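Local coordinates for adhesion G-protein coupled receptor G6 (Danio rerio, PDB 6V55) that probably acts as a cell-surface adhesion receptor in myelination, through a large calcium-binding, multidomain extracellular region, at residues Thr144-Cys149 and Tyr241-Gly246; Leu211-Thr216 and Ile222-Glu227; Ser566-Ser571 and Thr680-Asp685; Thr582-Val587 and Met675-Thr680. One frame throughout, in Å; residues are numbered along the deposited sequence.

Contact 1. Residues Thr144-Cys149 and Tyr241-Gly246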
loop_
_atom_site.group_PDB
_atom_site.type_symbol
_atom_site.label_atom_id
_atom_site.label_comp_id
_atom_site.label_asym_id
_atom_site.label_seq_id
_atom_site.Cartn_x
_atom_site.Cartn_y
_atom_site.Cartn_z
ATOM N N THR A 144 39.471 -32.155 -23.205
ATOM C CA THR A 144 39.866 -32.760 -24.468
ATOM C C THR A 144 38.820 -32.535 -25.551
ATOM O O THR A 144 38.946 -33.098 -26.648
ATOM C CB THR A 144 40.126 -34.261 -24.287
ATOM O OG1 THR A 144 39.046 -34.866 -23.562
ATOM C CG2 THR A 144 41.405 -34.463 -23.531
ATOM N N ALA A 145 37.799 -31.728 -25.253
ATOM C CA ALA A 145 36.700 -31.326 -26.119
ATOM C C ALA A 145 35.942 -30.185 -25.445
ATOM O O ALA A 145 35.812 -30.155 -24.219
ATOM C CB ALA A 145 35.730 -32.473 -26.429
ATOM N N PHE A 146 35.452 -29.239 -26.251
ATOM C CA PHE A 146 34.661 -28.130 -25.731
ATOM C C PHE A 146 33.712 -27.606 -26.801
ATOM O O PHE A 146 33.977 -27.719 -27.998
ATOM C CB PHE A 146 35.532 -26.966 -25.181
ATOM C CG PHE A 146 36.466 -26.295 -26.199
ATOM C CD1 PHE A 146 36.031 -25.278 -27.057
ATOM C CD2 PHE A 146 37.816 -26.585 -26.191
ATOM C CE1 PHE A 146 36.890 -24.678 -27.957
ATOM C CE2 PHE A 146 38.687 -25.954 -27.090
ATOM C CZ PHE A 146 38.216 -25.013 -27.960
ATOM N N THR A 147 32.663 -26.919 -26.344
ATOM C CA THR A 147 31.885 -25.990 -27.160
ATOM C C THR A 147 31.886 -24.642 -26.461
ATOM O O THR A 147 31.543 -24.568 -25.280
ATOM C CB THR A 147 30.441 -26.456 -27.345
ATOM O OG1 THR A 147 30.423 -27.773 -27.910
ATOM C CG2 THR A 147 29.684 -25.493 -28.247
ATOM N N VAL A 148 32.283 -23.585 -27.159
ATOM C CA VAL A 148 32.160 -22.228 -26.637
ATOM C C VAL A 148 31.261 -21.442 -27.586
ATOM O O VAL A 148 31.436 -21.509 -28.805
ATOM C CB VAL A 148 33.537 -21.552 -26.423
ATOM C CG1 VAL A 148 34.475 -21.738 -27.609
ATOM C CG2 VAL A 148 33.405 -20.066 -26.100
ATOM N N CYS A 149 30.245 -20.763 -27.031
ATOM C CA CYS A 149 29.392 -19.861 -27.797
ATOM C C CYS A 149 29.311 -18.504 -27.130
ATOM O O CYS A 149 29.240 -18.398 -25.902
ATOM C CB CYS A 149 27.961 -20.362 -27.953
ATOM S SG CYS A 149 27.797 -22.109 -28.206
ATOM N N TYR A 241 47.509 -31.907 -27.919
ATOM C CA TYR A 241 47.377 -31.071 -26.738
ATOM C C TYR A 241 46.151 -31.431 -25.917
ATOM O O TYR A 241 45.139 -31.913 -26.428
ATOM C CB TYR A 241 47.322 -29.595 -27.119
ATOM C CG TYR A 241 48.581 -29.168 -27.813
ATOM C CD1 TYR A 241 49.777 -29.056 -27.110
ATOM C CD2 TYR A 241 48.589 -28.913 -29.188
ATOM C CE1 TYR A 241 50.950 -28.676 -27.755
ATOM C CE2 TYR A 241 49.752 -28.534 -29.840
ATOM C CZ TYR A 241 50.926 -28.417 -29.115
ATOM O OH TYR A 241 52.084 -28.044 -29.757
ATOM N N THR A 242 46.262 -31.170 -24.626
ATOM C CA THR A 242 45.178 -31.328 -23.674
ATOM C C THR A 242 45.118 -30.047 -22.860
ATOM O O THR A 242 46.157 -29.533 -22.435
ATOM C CB THR A 242 45.426 -32.551 -22.771
ATOM O OG1 THR A 242 45.589 -33.728 -23.580
ATOM C CG2 THR A 242 44.290 -32.757 -21.779
ATOM N N LEU A 243 43.921 -29.513 -22.664
ATOM C CA LEU A 243 43.786 -28.303 -21.865
ATOM C C LEU A 243 43.735 -28.699 -20.393
ATOM O O LEU A 243 42.831 -29.430 -19.983
ATOM C CB LEU A 243 42.537 -27.532 -22.291
ATOM C CG LEU A 243 42.400 -27.258 -23.796
ATOM C CD1 LEU A 243 41.099 -26.533 -24.120
ATOM C CD2 LEU A 243 43.595 -26.475 -24.303
ATOM N N GLN A 244 44.705 -28.237 -19.604
ATOM C CA GLN A 244 44.802 -28.692 -18.226
ATOM C C GLN A 244 43.783 -27.995 -17.326
ATOM O O GLN A 244 43.138 -27.010 -17.698
ATOM C CB GLN A 244 46.204 -28.468 -17.671
ATOM C CG GLN A 244 47.137 -29.689 -17.738
ATOM C CD GLN A 244 46.637 -30.914 -16.958
ATOM O OE1 GLN A 244 45.994 -30.795 -15.905
ATOM N NE2 GLN A 244 46.957 -32.106 -17.470
ATOM N N SER A 245 43.668 -28.528 -16.109
ATOM C CA SER A 245 42.749 -28.032 -15.096
ATOM C C SER A 245 43.185 -26.672 -14.555
ATOM O O SER A 245 44.310 -26.202 -14.782
ATOM C CB SER A 245 42.661 -29.013 -13.928
ATOM O OG SER A 245 41.603 -29.933 -14.100
ATOM N N GLY A 246 42.251 -26.052 -13.829
ATOM C CA GLY A 246 42.540 -24.975 -12.899
ATOM C C GLY A 246 43.054 -23.690 -13.505
ATOM O O GLY A 246 43.899 -23.021 -12.899
#

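Contact 2. Residues Leu211-Thr216 and Ile222-Glu227. Unlike the reference sequence in segment 222-227: Glu227 (reference Gly).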
loop_
_atom_site.group_PDB
_atom_site.type_symbol
_atom_site.label_atom_id
_atom_site.label_comp_id
_atom_site.label_asym_id
_atom_site.label_seq_id
_atom_site.Cartn_x
_atom_site.Cartn_y
_atom_site.Cartn_z
ATOM N N LEU A 211 27.970 -16.943 -32.366
ATOM C CA LEU A 211 29.105 -17.663 -32.935
ATOM C C LEU A 211 29.498 -18.782 -31.981
ATOM O O LEU A 211 29.781 -18.519 -30.808
ATOM C CB LEU A 211 30.303 -16.729 -33.160
ATOM C CG LEU A 211 31.611 -17.460 -33.506
ATOM C CD1 LEU A 211 31.483 -18.216 -34.836
ATOM C CD2 LEU A 211 32.813 -16.511 -33.535
ATOM N N CYS A 212 29.551 -20.013 -32.494
ATOM C CA CYS A 212 29.931 -21.189 -31.721
ATOM C C CYS A 212 31.203 -21.792 -32.285
ATOM O O CYS A 212 31.367 -21.886 -33.504
ATOM C CB CYS A 212 28.850 -22.255 -31.735
ATOM S SG CYS A 212 27.203 -21.573 -31.659
ATOM N N LEU A 213 32.104 -22.195 -31.393
ATOM C CA LEU A 213 33.327 -22.889 -31.761
ATOM C C LEU A 213 33.351 -24.217 -31.023
ATOM O O LEU A 213 33.113 -24.247 -29.814
ATOM C CB LEU A 213 34.557 -22.041 -31.414
ATOM C CG LEU A 213 34.533 -20.614 -31.991
ATOM C CD1 LEU A 213 35.652 -19.766 -31.446
ATOM C CD2 LEU A 213 34.589 -20.639 -33.529
ATOM N N THR A 214 33.588 -25.322 -31.746
ATOM C CA THR A 214 33.760 -26.635 -31.124
ATOM C C THR A 214 35.135 -27.195 -31.467
ATOM O O THR A 214 35.782 -26.764 -32.425
ATOM C CB THR A 214 32.664 -27.674 -31.520
ATOM O OG1 THR A 214 32.937 -28.246 -32.815
ATOM C CG2 THR A 214 31.254 -27.073 -31.483
ATOM N N TRP A 215 35.574 -28.159 -30.656
ATOM C CA TRP A 215 36.850 -28.838 -30.837
ATOM C C TRP A 215 36.753 -30.182 -30.144
ATOM O O TRP A 215 36.107 -30.265 -29.107
ATOM C CB TRP A 215 37.996 -28.021 -30.237
ATOM C CG TRP A 215 39.316 -28.715 -30.244
ATOM C CD1 TRP A 215 40.096 -28.980 -31.330
ATOM C CD2 TRP A 215 40.031 -29.218 -29.102
ATOM N NE1 TRP A 215 41.254 -29.602 -30.942
ATOM C CE2 TRP A 215 41.238 -29.772 -29.580
ATOM C CE3 TRP A 215 39.768 -29.250 -27.724
ATOM C CZ2 TRP A 215 42.183 -30.356 -28.731
ATOM C CZ3 TRP A 215 40.707 -29.830 -26.883
ATOM C CH2 TRP A 215 41.896 -30.389 -27.398
ATOM N N THR A 216 37.335 -31.236 -30.741
ATOM C CA THR A 216 37.691 -32.457 -30.016
ATOM C C THR A 216 39.163 -32.767 -30.244
ATOM O O THR A 216 39.695 -32.518 -31.327
ATOM C CB THR A 216 36.924 -33.708 -30.446
ATOM O OG1 THR A 216 37.315 -34.056 -31.774
ATOM C CG2 THR A 216 35.470 -33.531 -30.412
ATOM N N ILE A 222 37.831 -28.995 -35.624
ATOM C CA ILE A 222 37.215 -27.718 -35.289
ATOM C C ILE A 222 35.848 -27.644 -35.964
ATOM O O ILE A 222 35.699 -27.990 -37.138
ATOM C CB ILE A 222 38.104 -26.540 -35.724
ATOM C CG1 ILE A 222 39.590 -26.836 -35.471
ATOM C CG2 ILE A 222 37.636 -25.230 -35.063
ATOM C CD1 ILE A 222 40.035 -26.659 -34.054
ATOM N N GLY A 223 34.843 -27.208 -35.218
ATOM C CA GLY A 223 33.540 -26.904 -35.781
ATOM C C GLY A 223 33.264 -25.407 -35.583
ATOM O O GLY A 223 33.724 -24.830 -34.607
ATOM N N VAL A 224 32.585 -24.813 -36.555
ATOM C CA VAL A 224 32.188 -23.405 -36.494
ATOM C C VAL A 224 30.698 -23.333 -36.812
ATOM O O VAL A 224 30.252 -23.886 -37.826
ATOM C CB VAL A 224 32.995 -22.528 -37.472
ATOM C CG1 VAL A 224 32.479 -21.102 -37.478
ATOM C CG2 VAL A 224 34.459 -22.506 -37.097
ATOM N N TYR A 225 29.930 -22.679 -35.944
ATOM C CA TYR A 225 28.542 -22.336 -36.226
ATOM C C TYR A 225 28.425 -20.815 -36.318
ATOM O O TYR A 225 28.704 -20.105 -35.344
ATOM C CB TYR A 225 27.623 -22.917 -35.154
ATOM C CG TYR A 225 26.179 -23.055 -35.555
ATOM C CD1 TYR A 225 25.310 -21.958 -35.478
ATOM C CD2 TYR A 225 25.672 -24.282 -35.993
ATOM C CE1 TYR A 225 23.981 -22.070 -35.840
ATOM C CE2 TYR A 225 24.336 -24.414 -36.352
ATOM C CZ TYR A 225 23.497 -23.299 -36.273
ATOM O OH TYR A 225 22.170 -23.398 -36.627
ATOM N N PHE A 226 28.013 -20.325 -37.493
ATOM C CA PHE A 226 27.901 -18.901 -37.797
ATOM C C PHE A 226 26.910 -18.762 -38.946
ATOM O O PHE A 226 27.053 -19.452 -39.963
ATOM C CB PHE A 226 29.254 -18.326 -38.195
ATOM C CG PHE A 226 29.357 -16.817 -38.153
ATOM C CD1 PHE A 226 30.533 -16.239 -38.557
ATOM C CD2 PHE A 226 28.344 -15.969 -37.688
ATOM C CE1 PHE A 226 30.732 -14.878 -38.543
ATOM C CE2 PHE A 226 28.520 -14.589 -37.649
ATOM C CZ PHE A 226 29.752 -14.036 -38.091
ATOM N N GLU A 227 25.925 -17.864 -38.765
ATOM C CA GLU A 227 24.914 -17.493 -39.760
ATOM C C GLU A 227 24.085 -18.697 -40.225
ATOM O O GLU A 227 23.788 -18.832 -41.413
ATOM C CB GLU A 227 25.554 -16.753 -40.944
ATOM C CG GLU A 227 25.901 -15.294 -40.606
ATOM C CD GLU A 227 26.470 -14.507 -41.784
ATOM O OE1 GLU A 227 27.106 -13.449 -41.545
ATOM O OE2 GLU A 227 26.281 -14.954 -42.941
#

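Contact 3. Residues Ser566-Ser571 and Thr680-Asp685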
loop_
_atom_site.group_PDB
_atom_site.type_symbol
_atom_site.label_atom_id
_atom_site.label_comp_id
_atom_site.label_asym_id
_atom_site.label_seq_id
_atom_site.Cartn_x
_atom_site.Cartn_y
_atom_site.Cartn_z
ATOM N N SER A 566 -19.982 2.535 24.533
ATOM C CA SER A 566 -18.673 2.252 25.125
ATOM C C SER A 566 -17.547 3.011 24.430
ATOM O O SER A 566 -16.613 3.480 25.097
ATOM C CB SER A 566 -18.375 0.761 25.051
ATOM O OG SER A 566 -17.117 0.448 25.631
ATOM N N ASN A 567 -17.635 3.156 23.102
ATOM C CA ASN A 567 -16.635 3.916 22.373
ATOM C C ASN A 567 -16.766 5.412 22.615
ATOM O O ASN A 567 -15.758 6.128 22.585
ATOM C CB ASN A 567 -16.769 3.668 20.891
ATOM C CG ASN A 567 -16.287 2.327 20.467
ATOM O OD1 ASN A 567 -15.748 1.563 21.264
ATOM N ND2 ASN A 567 -16.531 1.998 19.200
ATOM N N VAL A 568 -17.982 5.925 22.842
ATOM C CA VAL A 568 -18.054 7.341 23.203
ATOM C C VAL A 568 -17.627 7.564 24.644
ATOM O O VAL A 568 -17.290 8.687 25.000
ATOM C CB VAL A 568 -19.425 8.015 22.967
ATOM C CG1 VAL A 568 -20.033 7.602 21.632
ATOM C CG2 VAL A 568 -20.396 7.818 24.107
ATOM N N MET A 569 -17.546 6.518 25.466
ATOM C CA MET A 569 -17.008 6.698 26.805
ATOM C C MET A 569 -15.496 6.880 26.836
ATOM O O MET A 569 -14.976 7.315 27.863
ATOM C CB MET A 569 -17.357 5.511 27.671
ATOM C CG MET A 569 -18.726 5.572 28.209
ATOM S SD MET A 569 -19.049 4.133 29.221
ATOM C CE MET A 569 -20.534 3.718 28.351
ATOM N N VAL A 570 -14.768 6.531 25.771
ATOM C CA VAL A 570 -13.322 6.740 25.798
ATOM C C VAL A 570 -12.980 7.990 25.006
ATOM O O VAL A 570 -11.801 8.280 24.768
ATOM C CB VAL A 570 -12.524 5.527 25.278
ATOM C CG1 VAL A 570 -12.700 4.353 26.202
ATOM C CG2 VAL A 570 -12.920 5.150 23.884
ATOM N N SER A 571 -13.997 8.769 24.636
ATOM C CA SER A 571 -13.761 10.052 23.992
ATOM C C SER A 571 -13.333 11.072 25.034
ATOM O O SER A 571 -13.298 10.790 26.237
ATOM C CB SER A 571 -15.013 10.513 23.261
ATOM O OG SER A 571 -15.162 9.719 22.103
ATOM N N THR A 680 -16.376 7.355 33.603
ATOM C CA THR A 680 -17.262 8.292 34.286
ATOM C C THR A 680 -17.570 9.543 33.484
ATOM O O THR A 680 -18.178 10.466 34.028
ATOM C CB THR A 680 -16.679 8.709 35.641
ATOM O OG1 THR A 680 -15.680 9.723 35.445
ATOM C CG2 THR A 680 -16.078 7.515 36.378
ATOM N N GLY A 681 -17.206 9.594 32.206
ATOM C CA GLY A 681 -17.324 10.841 31.459
ATOM C C GLY A 681 -18.730 11.199 31.011
ATOM O O GLY A 681 -18.920 12.276 30.434
ATOM N N LEU A 682 -19.699 10.313 31.202
ATOM C CA LEU A 682 -21.086 10.615 30.889
ATOM C C LEU A 682 -21.830 11.235 32.071
ATOM O O LEU A 682 -23.010 11.581 31.929
ATOM C CB LEU A 682 -21.816 9.338 30.417
ATOM C CG LEU A 682 -21.328 8.544 29.183
ATOM C CD1 LEU A 682 -21.980 7.169 29.131
ATOM C CD2 LEU A 682 -21.606 9.297 27.885
ATOM N N PHE A 683 -21.176 11.397 33.222
ATOM C CA PHE A 683 -21.841 11.831 34.446
ATOM C C PHE A 683 -21.227 13.118 34.992
ATOM O O PHE A 683 -21.070 13.291 36.210
ATOM C CB PHE A 683 -21.798 10.733 35.506
ATOM C CG PHE A 683 -22.426 9.437 35.075
ATOM C CD1 PHE A 683 -21.645 8.424 34.522
ATOM C CD2 PHE A 683 -23.795 9.224 35.234
ATOM C CE1 PHE A 683 -22.211 7.226 34.131
ATOM C CE2 PHE A 683 -24.369 8.018 34.841
ATOM C CZ PHE A 683 -23.568 7.020 34.285
ATOM N N GLN A 684 -20.899 14.046 34.099
ATOM C CA GLN A 684 -20.265 15.296 34.495
ATOM C C GLN A 684 -21.261 16.240 35.162
ATOM O O GLN A 684 -22.415 16.359 34.737
ATOM C CB GLN A 684 -19.637 15.963 33.275
ATOM C CG GLN A 684 -18.605 15.070 32.615
ATOM C CD GLN A 684 -17.951 15.715 31.429
ATOM O OE1 GLN A 684 -17.719 16.920 31.423
ATOM N NE2 GLN A 684 -17.609 14.914 30.429
ATOM N N ASP A 685 -20.803 16.901 36.224
ATOM C CA ASP A 685 -21.623 17.792 37.043
ATOM C C ASP A 685 -20.760 19.000 37.385
ATOM O O ASP A 685 -19.775 18.868 38.123
ATOM C CB ASP A 685 -22.101 17.077 38.309
ATOM C CG ASP A 685 -23.310 17.736 38.965
ATOM O OD1 ASP A 685 -23.515 18.963 38.834
ATOM O OD2 ASP A 685 -24.064 17.008 39.650
#

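Contact 4. Residues Thr582-Val587 and Met675-Thr680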
loop_
_atom_site.group_PDB
_atom_site.type_symbol
_atom_site.label_atom_id
_atom_site.label_comp_id
_atom_site.label_asym_id
_atom_site.label_seq_id
_atom_site.Cartn_x
_atom_site.Cartn_y
_atom_site.Cartn_z
ATOM N N THR A 582 -28.377 12.155 26.209
ATOM C CA THR A 582 -29.018 11.303 25.213
ATOM C C THR A 582 -28.462 9.879 25.265
ATOM O O THR A 582 -29.233 8.905 25.229
ATOM C CB THR A 582 -28.832 11.929 23.832
ATOM O OG1 THR A 582 -29.488 13.207 23.794
ATOM C CG2 THR A 582 -29.386 11.056 22.751
ATOM N N ALA A 583 -27.131 9.756 25.434
ATOM C CA ALA A 583 -26.462 8.459 25.543
ATOM C C ALA A 583 -26.931 7.690 26.759
ATOM O O ALA A 583 -27.217 6.492 26.658
ATOM C CB ALA A 583 -24.947 8.645 25.623
ATOM N N LEU A 584 -27.055 8.380 27.896
ATOM C CA LEU A 584 -27.535 7.744 29.114
ATOM C C LEU A 584 -28.986 7.324 28.979
ATOM O O LEU A 584 -29.338 6.202 29.355
ATOM C CB LEU A 584 -27.387 8.688 30.295
ATOM C CG LEU A 584 -25.969 8.714 30.848
ATOM C CD1 LEU A 584 -25.915 9.739 32.003
ATOM C CD2 LEU A 584 -25.487 7.319 31.258
ATOM N N LYS A 585 -29.816 8.182 28.373
ATOM C CA LYS A 585 -31.231 7.867 28.224
ATOM C C LYS A 585 -31.457 6.783 27.173
ATOM O O LYS A 585 -32.368 5.964 27.341
ATOM C CB LYS A 585 -32.024 9.147 27.917
ATOM C CG LYS A 585 -32.282 10.048 29.125
ATOM C CD LYS A 585 -32.772 11.421 28.706
ATOM C CE LYS A 585 -33.602 12.091 29.800
ATOM N NZ LYS A 585 -34.307 13.322 29.315
ATOM N N ALA A 586 -30.594 6.698 26.144
ATOM C CA ALA A 586 -30.729 5.643 25.130
ATOM C C ALA A 586 -30.303 4.270 25.634
ATOM O O ALA A 586 -30.902 3.261 25.234
ATOM C CB ALA A 586 -29.906 5.967 23.887
ATOM N N VAL A 587 -29.254 4.206 26.461
ATOM C CA VAL A 587 -28.874 2.956 27.121
ATOM C C VAL A 587 -29.973 2.497 28.082
ATOM O O VAL A 587 -30.275 1.297 28.168
ATOM C CB VAL A 587 -27.516 3.147 27.821
ATOM C CG1 VAL A 587 -27.184 2.033 28.769
ATOM C CG2 VAL A 587 -26.467 3.172 26.806
ATOM N N MET A 675 -26.543 -2.163 35.234
ATOM C CA MET A 675 -25.522 -1.565 34.371
ATOM C C MET A 675 -24.303 -1.199 35.206
ATOM O O MET A 675 -24.437 -0.691 36.326
ATOM C CB MET A 675 -26.024 -0.296 33.664
ATOM C CG MET A 675 -27.375 -0.439 33.006
ATOM S SD MET A 675 -28.015 1.047 32.263
ATOM C CE MET A 675 -29.674 0.951 32.945
ATOM N N PHE A 676 -23.116 -1.454 34.668
ATOM C CA PHE A 676 -21.871 -1.031 35.296
ATOM C C PHE A 676 -21.140 -0.131 34.313
ATOM O O PHE A 676 -20.849 -0.550 33.186
ATOM C CB PHE A 676 -21.016 -2.242 35.689
ATOM C CG PHE A 676 -19.658 -1.887 36.226
ATOM C CD1 PHE A 676 -18.520 -1.970 35.413
ATOM C CD2 PHE A 676 -19.514 -1.492 37.545
ATOM C CE1 PHE A 676 -17.272 -1.634 35.908
ATOM C CE2 PHE A 676 -18.268 -1.166 38.058
ATOM C CZ PHE A 676 -17.145 -1.227 37.238
ATOM N N PHE A 677 -20.841 1.095 34.732
ATOM C CA PHE A 677 -20.120 2.046 33.890
ATOM C C PHE A 677 -18.663 2.074 34.340
ATOM O O PHE A 677 -18.348 2.554 35.432
ATOM C CB PHE A 677 -20.753 3.432 33.964
ATOM C CG PHE A 677 -22.061 3.547 33.227
ATOM C CD1 PHE A 677 -23.260 3.179 33.836
ATOM C CD2 PHE A 677 -22.094 4.038 31.922
ATOM C CE1 PHE A 677 -24.468 3.288 33.160
ATOM C CE2 PHE A 677 -23.307 4.161 31.234
ATOM C CZ PHE A 677 -24.490 3.787 31.862
ATOM N N GLY A 678 -17.774 1.531 33.511
ATOM C CA GLY A 678 -16.362 1.558 33.847
ATOM C C GLY A 678 -15.736 2.932 33.759
ATOM O O GLY A 678 -14.736 3.188 34.436
ATOM N N ARG A 679 -16.306 3.821 32.948
ATOM C CA ARG A 679 -15.783 5.161 32.744
ATOM C C ARG A 679 -16.832 6.178 33.177
ATOM O O ARG A 679 -18.036 5.899 33.158
ATOM C CB ARG A 679 -15.370 5.357 31.285
ATOM C CG ARG A 679 -14.160 4.506 30.920
ATOM C CD ARG A 679 -13.359 5.104 29.785
ATOM N NE ARG A 679 -12.902 6.444 30.122
ATOM C CZ ARG A 679 -11.706 6.719 30.632
ATOM N NH1 ARG A 679 -10.835 5.736 30.843
ATOM N NH2 ARG A 679 -11.387 7.980 30.922
ATOM N N THR A 680 -16.376 7.355 33.603
ATOM C CA THR A 680 -17.262 8.292 34.286
ATOM C C THR A 680 -17.570 9.543 33.484
ATOM O O THR A 680 -18.178 10.466 34.028
ATOM C CB THR A 680 -16.679 8.709 35.641
ATOM O OG1 THR A 680 -15.680 9.723 35.445
ATOM C CG2 THR A 680 -16.078 7.515 36.378
#

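Contact 1. Residues Thr144-Cys149 and Tyr241-Gly246
Phe146 and Leu243 make the buried half of this small interface. The CD1 methyl of Leu243 sits 3.9 Å from CE2 of Phe146 and equally close to CD2, meeting that side of the ring obliquely, and the two side chains cross at about a right angle. Nearer the surface, Thr144 and Thr242 lie side by side and point the same way, their CG2 methyls 3.8 Å apart. The contact is wholly one of van der Waals packing between the two segments. One shell out, the Phe146 ring owes its place to a first torsion of 61°, which sets CG between the backbone N and the carbonyl carbon; Leu275 of strand 268-276 lies against it. OG1 of Thr242 is hydrogen-bonded to NZ of Lys217. Backbone hydrogen bonds join Phe146 to Trp215 of strand 209-216 and Thr144 to Lys217, just past the end of that strand. Segment 241-246 has no regular structure; it is part of the loop running from strand 229-234 to strand 248-251, which belong to different sheets. A loop that passes between sheets and tucks a leucine against the end of a core strand suits the antiparallel beta sandwich of the pentraxin, concanavalin-like fold.

Contact 2. Residues Leu211-Thr216 and Ile222-Glu227
Trp215 and Ile222 meet at one end of this hairpin, the indole CD1 and the isoleucine CD1 being 3.6 Å apart as the two side chains slant across each other. The indole NE1 is hydrogen-bonded to OG of Ser238. On the same face Leu213 and Val224 run side by side in one direction, with CD2 of the leucine 4.0 Å from CG2 of the valine. Leu211 follows: with CG anti to the backbone N (169°), it reaches over to Phe226, bringing CD1 to 4.0 Å from CB of that residue and 3.4 Å from the carbonyl O of Tyr225. Leu211 and Leu213 pack on Phe177 of strand 173-180, and Trp215 and Ile222 on Ile188 of strand 185-188, both strands of the opposing sheet, as expected for the interior of a pentraxin-type beta sandwich, where strands 209-216 and 221-226 form an antiparallel hairpin. Their axes run at 165°. Cys212 and Tyr225 are a hydrogen-bonded pair, exchanging two nearly straight bonds, Cys212 N to Tyr225 O (3.0 Å) and Tyr225 N to Cys212 O (2.9 Å); Thr214 and Gly223 are linked by a second such pair of bonds. The side chains of Cys212, Thr214 and Tyr225 point to the other face, where CB of Cys212 packs 3.7 Å from CB of Tyr225. The cysteine SG stands obliquely to the tyrosine ring, 5.1 Å from its centroid, while the phenol end leads away from the partner strand.

Contact 3. Residues Ser566-Ser571 and Thr680-Asp685
Leu682 is the residue of segment 680-685 that meets segment 566-571, touching Val568 and Met569, and it sits as third residue of a turn that begins at Thr680. Thr680 opens this type I beta turn, closed by the backbone bond from Phe683 N to Thr680 O at 3.2 Å. Gly681, the second residue of that turn, is the backbone point nearest to Met569, the two CA atoms being 6.2 Å apart. Leu682 then directs its side chain at the other segment. Its CD1 methyl lies 3.7 Å from CG of Met569 and 3.8 Å from CE of the same residue: CG, set by chi1 beside the backbone N, meets the methyl directly, and the bend at chi3 (-127°) brings CE against it as well. The two side chains cross at about a right angle. The other branch of the leucine, CD2, is a looser 4.2 Å from CG2 of Val568. Behind Leu682 stand Gln576 and Leu584 of helix 573-593, and Phe677 touches both Leu682 and Met569. The place is consistent with a GAIN domain, the fold that carries the GPS motif in adhesion receptors: a turn following a strand of the beta part is packed into the helical part. Phe683 turns its ring to Phe677, edge-to-face. Gln684 folds back within the segment, NE2 giving a hydrogen bond of 2.9 Å to O of Gly681 and another to O of Glu573, which ties the turn to helix 573-593.

Contact 4. Residues Thr582-Val587 and Met675-Thr680
Two aliphatic residues one turn apart on the helix, Leu584 and Val587, meet Phe677 and Met675, two apart on the strand. Aliphatic meets aromatic where CD2 of Leu584 lies 3.7 Å from CZ of Phe677 and 3.8 Å from CE2, at the far end of the ring. The methyl meets the ring obliquely, and the long directions of the two side chains are skewed. Val587 reaches the same end of that ring more loosely, CG1 to CZ being 4.5 Å. The second kind is an apolar contact with sulfur: CG1 of Val587 rests 3.7 Å from SD of Met675, the two side chains sliding past each other in opposite directions. This methyl gets there because it stands anti to the backbone N (167°), which carries it out from the helix toward the sheet. CG1 of Val587 therefore serves both strand residues.

The backbones stay apart, their short axes 12.2 Å from each other at closest and running at 154°, so side chains alone fill the interface. Each backbone is held within its own element: Ala586 N bonds to Thr582 O (2.7 Å) in the helix, while Met675 and Phe677 pair with Ala699 and Val697 in the sheet. Behind Val587 is Ile565 of helix 555-568; alongside the strand residues are Val610 and Leu608. A helix laid on one face of an antiparallel sheet, with aliphatic, methionine and phenylalanine side chains between, is consistent with the junction of helical and beta subdomains in a GAIN domain.

Overall arrangement
Contacts 1 and 2 belong to the pentraxin-family domain, contacts 3 and 4 to the region of helices and sheets on the other side of the chain's centre, with about 86 to 90 Å between centres across the pairs. Within the first pair, neighbouring strands 145-154 and 209-216 join the two sites; contact 2 is buried and carries the backbone bonding of a sheet, whereas contact 1 is a partly buried packing of loop on strand. Contacts 3 and 4 are both buried and purely apolar across their segments. They lie about 8 Å apart centre to centre, share Thr680, and use consecutive helices, 555-568 and 573-593, against one strand and its following turn.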